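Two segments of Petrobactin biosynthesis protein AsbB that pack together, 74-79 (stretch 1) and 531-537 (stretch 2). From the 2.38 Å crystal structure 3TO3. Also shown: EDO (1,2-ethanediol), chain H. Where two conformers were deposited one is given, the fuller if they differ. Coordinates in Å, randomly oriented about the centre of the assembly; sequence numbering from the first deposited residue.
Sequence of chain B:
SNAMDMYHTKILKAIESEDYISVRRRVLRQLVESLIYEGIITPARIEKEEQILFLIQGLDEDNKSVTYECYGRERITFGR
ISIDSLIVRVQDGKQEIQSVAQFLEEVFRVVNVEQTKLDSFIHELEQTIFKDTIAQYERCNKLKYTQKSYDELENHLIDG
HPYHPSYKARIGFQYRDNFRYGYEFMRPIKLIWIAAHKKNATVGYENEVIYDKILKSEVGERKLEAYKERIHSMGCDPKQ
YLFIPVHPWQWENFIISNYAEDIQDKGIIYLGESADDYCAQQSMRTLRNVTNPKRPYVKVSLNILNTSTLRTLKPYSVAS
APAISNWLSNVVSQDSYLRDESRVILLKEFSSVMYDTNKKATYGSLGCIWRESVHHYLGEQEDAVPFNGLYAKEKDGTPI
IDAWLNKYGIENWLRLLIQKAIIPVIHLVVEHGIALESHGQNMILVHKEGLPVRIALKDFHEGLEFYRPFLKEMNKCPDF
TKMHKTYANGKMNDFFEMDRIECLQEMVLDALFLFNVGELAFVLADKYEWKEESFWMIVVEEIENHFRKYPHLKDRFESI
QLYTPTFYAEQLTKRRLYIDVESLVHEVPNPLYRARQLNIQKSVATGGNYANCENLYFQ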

# COMPACT_ATOMS: atom_id res chain seq x y z
N GLU B 74 -9.04 -26.05 -27.38
CA GLU B 74 -8.91 -26.86 -26.19
C GLU B 74 -7.90 -27.98 -26.48
O GLU B 74 -8.11 -28.79 -27.39
CB GLU B 74 -10.25 -27.44 -25.81
CG GLU B 74 -10.28 -28.12 -24.47
CD GLU B 74 -11.71 -28.44 -24.01
OE1 GLU B 74 -12.15 -27.93 -22.94
OE2 GLU B 74 -12.40 -29.19 -24.73
N ARG B 75 -6.82 -28.04 -25.71
CA ARG B 75 -5.65 -28.86 -26.10
C ARG B 75 -5.61 -30.18 -25.38
O ARG B 75 -6.02 -30.26 -24.22
CB ARG B 75 -4.40 -28.13 -25.70
CG ARG B 75 -4.38 -26.75 -26.17
CD ARG B 75 -3.63 -26.78 -27.44
NE ARG B 75 -2.72 -25.67 -27.39
CZ ARG B 75 -1.51 -25.66 -27.91
NH1 ARG B 75 -1.02 -26.73 -28.54
NH2 ARG B 75 -0.81 -24.54 -27.77
N ILE B 76 -5.10 -31.21 -26.04
CA ILE B 76 -5.03 -32.51 -25.40
C ILE B 76 -4.12 -32.47 -24.17
O ILE B 76 -4.22 -33.36 -23.31
CB ILE B 76 -4.59 -33.66 -26.34
CG1 ILE B 76 -3.08 -33.68 -26.47
CG2 ILE B 76 -5.23 -33.55 -27.70
CD1 ILE B 76 -2.57 -35.01 -26.81
N THR B 77 -3.33 -31.41 -24.01
CA THR B 77 -2.44 -31.40 -22.86
C THR B 77 -3.27 -30.75 -21.72
O THR B 77 -3.26 -29.56 -21.50
CB THR B 77 -1.20 -30.50 -23.21
OG1 THR B 77 -0.36 -31.19 -24.14
CG2 THR B 77 -0.34 -30.09 -21.96
N PHE B 78 -3.82 -31.63 -20.88
CA PHE B 78 -4.64 -31.28 -19.71
C PHE B 78 -5.86 -30.44 -19.98
O PHE B 78 -6.40 -29.85 -19.06
CB PHE B 78 -3.79 -30.63 -18.62
CG PHE B 78 -2.68 -31.52 -18.17
CD1 PHE B 78 -2.94 -32.55 -17.30
CD2 PHE B 78 -1.40 -31.38 -18.68
CE1 PHE B 78 -1.95 -33.41 -16.91
CE2 PHE B 78 -0.40 -32.25 -18.28
CZ PHE B 78 -0.68 -33.26 -17.40
N GLY B 79 -6.32 -30.45 -21.23
CA GLY B 79 -7.43 -29.60 -21.63
C GLY B 79 -7.14 -28.11 -21.54
O GLY B 79 -8.07 -27.32 -21.50
N LYS B 531 3.69 -32.94 -32.48
CA LYS B 531 2.35 -33.16 -31.98
C LYS B 531 2.39 -33.43 -30.49
O LYS B 531 3.33 -34.05 -29.98
CB LYS B 531 1.69 -34.34 -32.72
CG LYS B 531 0.99 -33.97 -34.04
CD LYS B 531 0.62 -35.21 -34.88
CE LYS B 531 -0.46 -36.09 -34.23
NZ LYS B 531 -1.82 -35.46 -34.24
N GLU B 532 1.37 -32.94 -29.79
CA GLU B 532 1.28 -33.09 -28.36
C GLU B 532 1.17 -34.56 -27.98
O GLU B 532 1.79 -34.98 -27.00
CB GLU B 532 0.12 -32.28 -27.78
CG GLU B 532 0.37 -30.73 -27.71
CD GLU B 532 -0.95 -29.97 -27.53
OE1 GLU B 532 -1.45 -29.97 -26.40
OE2 GLU B 532 -1.53 -29.42 -28.51
N GLU B 533 0.40 -35.31 -28.77
CA GLU B 533 0.29 -36.77 -28.62
C GLU B 533 1.67 -37.46 -28.60
O GLU B 533 1.94 -38.26 -27.72
CB GLU B 533 -0.59 -37.40 -29.72
CG GLU B 533 -2.01 -36.85 -29.76
CD GLU B 533 -2.13 -35.48 -30.48
OE1 GLU B 533 -1.18 -34.67 -30.44
OE2 GLU B 533 -3.19 -35.22 -31.10
N SER B 534 2.52 -37.13 -29.58
CA SER B 534 3.89 -37.68 -29.62
C SER B 534 4.70 -37.28 -28.38
O SER B 534 5.42 -38.10 -27.81
CB SER B 534 4.66 -37.23 -30.87
OG SER B 534 3.95 -37.56 -32.03
N PHE B 535 4.60 -36.02 -27.99
CA PHE B 535 5.28 -35.54 -26.78
C PHE B 535 4.90 -36.46 -25.60
O PHE B 535 5.78 -37.01 -24.94
CB PHE B 535 4.89 -34.08 -26.50
CG PHE B 535 5.56 -33.49 -25.30
CD1 PHE B 535 6.63 -32.60 -25.45
CD2 PHE B 535 5.09 -33.77 -24.02
CE1 PHE B 535 7.25 -32.03 -24.34
CE2 PHE B 535 5.70 -33.21 -22.89
CZ PHE B 535 6.78 -32.33 -23.05
N TRP B 536 3.60 -36.64 -25.36
CA TRP B 536 3.18 -37.42 -24.20
C TRP B 536 3.48 -38.91 -24.34
O TRP B 536 3.73 -39.60 -23.34
CB TRP B 536 1.72 -37.12 -23.79
CG TRP B 536 1.61 -35.67 -23.35
CD1 TRP B 536 1.03 -34.63 -24.04
CD2 TRP B 536 2.17 -35.10 -22.16
NE1 TRP B 536 1.19 -33.45 -23.33
CE2 TRP B 536 1.88 -33.72 -22.18
CE3 TRP B 536 2.88 -35.62 -21.07
CZ2 TRP B 536 2.27 -32.87 -21.15
CZ3 TRP B 536 3.28 -34.77 -20.06
CH2 TRP B 536 2.96 -33.41 -20.09
N MSE B 537 3.49 -39.41 -25.57
CA MSE B 537 3.85 -40.80 -25.77
C MSE B 537 5.34 -41.04 -25.49
O MSE B 537 5.74 -42.17 -25.22
CB MSE B 537 3.47 -41.28 -27.18
CG MSE B 537 1.96 -41.49 -27.36
SE MSE B 537 1.51 -42.44 -29.02
CE MSE B 537 1.85 -41.05 -30.32
C1 EDO H . 4.53 -36.10 -35.30
O1 EDO H . 3.53 -35.49 -34.51
C2 EDO H . 5.87 -35.64 -34.74
O2 EDO H . 6.76 -35.54 -35.86
O HOH W 1 -4.01 -30.36 -28.84

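A single carboxylate, that of Glu532, gathers most of the polar bonds in this contact. Its two oxygens serve different partners. OE2 takes a salt bridge and a water, while OE1 takes two bonds from Thr77. The residue sits in the first turn of the helix, its CA-to-CB bond points toward the other stretch, and it loses more surface to the contact than any other residue here.

The salt bridge runs from Arg75 NH1 to Glu532 OE2, at 2.7 Å. OE2 lies at the edge of the guanidinium, near its plane, where the N-H groups point. Arg75 starts sideways to the helix, but its end comes nearer. Its NE and NH2 are hydrogen-bonded elsewhere in the structure.

Water 1 adds a second link at the same oxygen. It accepts from Ile76 N at 3.1 Å and donates to Glu532 OE2 at 2.7 Å. The backbone of Ile76 is thus tied to the helix residue through solvent.

Thr77 forms a relay between two helix residues. Trp536 NE1 donates to Thr77 OG1 at 2.9 Å, with an N-H...acceptor angle of 160°. Thr77 OG1 in turn donates to Glu532 OE1 at 2.8 Å. The hydroxyl therefore accepts one bond and gives another. It lies at the edge of the indole, near the ring plane, as suits a bond from the ring N-H. Thr77 N also reaches Glu532 OE1, but this bond is weak: it is 3.4 Å long, with an N-H...acceptor angle of 127°. Glu532 and Trp536 are four residues apart, and the backbone bond from Trp536 N to Glu532 O, 3.0 Å, joins them along the helix. This spacing puts both side chains within reach of one threonine.

The remaining contacts are apolar or aromatic. Phe78 turns the edge of its ring toward the face of the Trp536 six-membered ring, in an offset arrangement. The planes meet at 86° and the centroids are 5.7 Å apart. The closest atoms are Phe78 CE2 and Trp536 CZ2, at 4.0 Å. The CA-to-CB bond of Ile76 points toward the helix, and the side chain packs on the aliphatic parts of two glutamates. Its CD1 lies 3.5 Å from Glu533 CG, and its CG1 lies 3.7 Å from Glu532 CB. Glu533 has its own charged partner within the stretch: Lys531 NZ makes a weak bond to Glu533 OE2 at 3.4 Å, as part of a salt bridge.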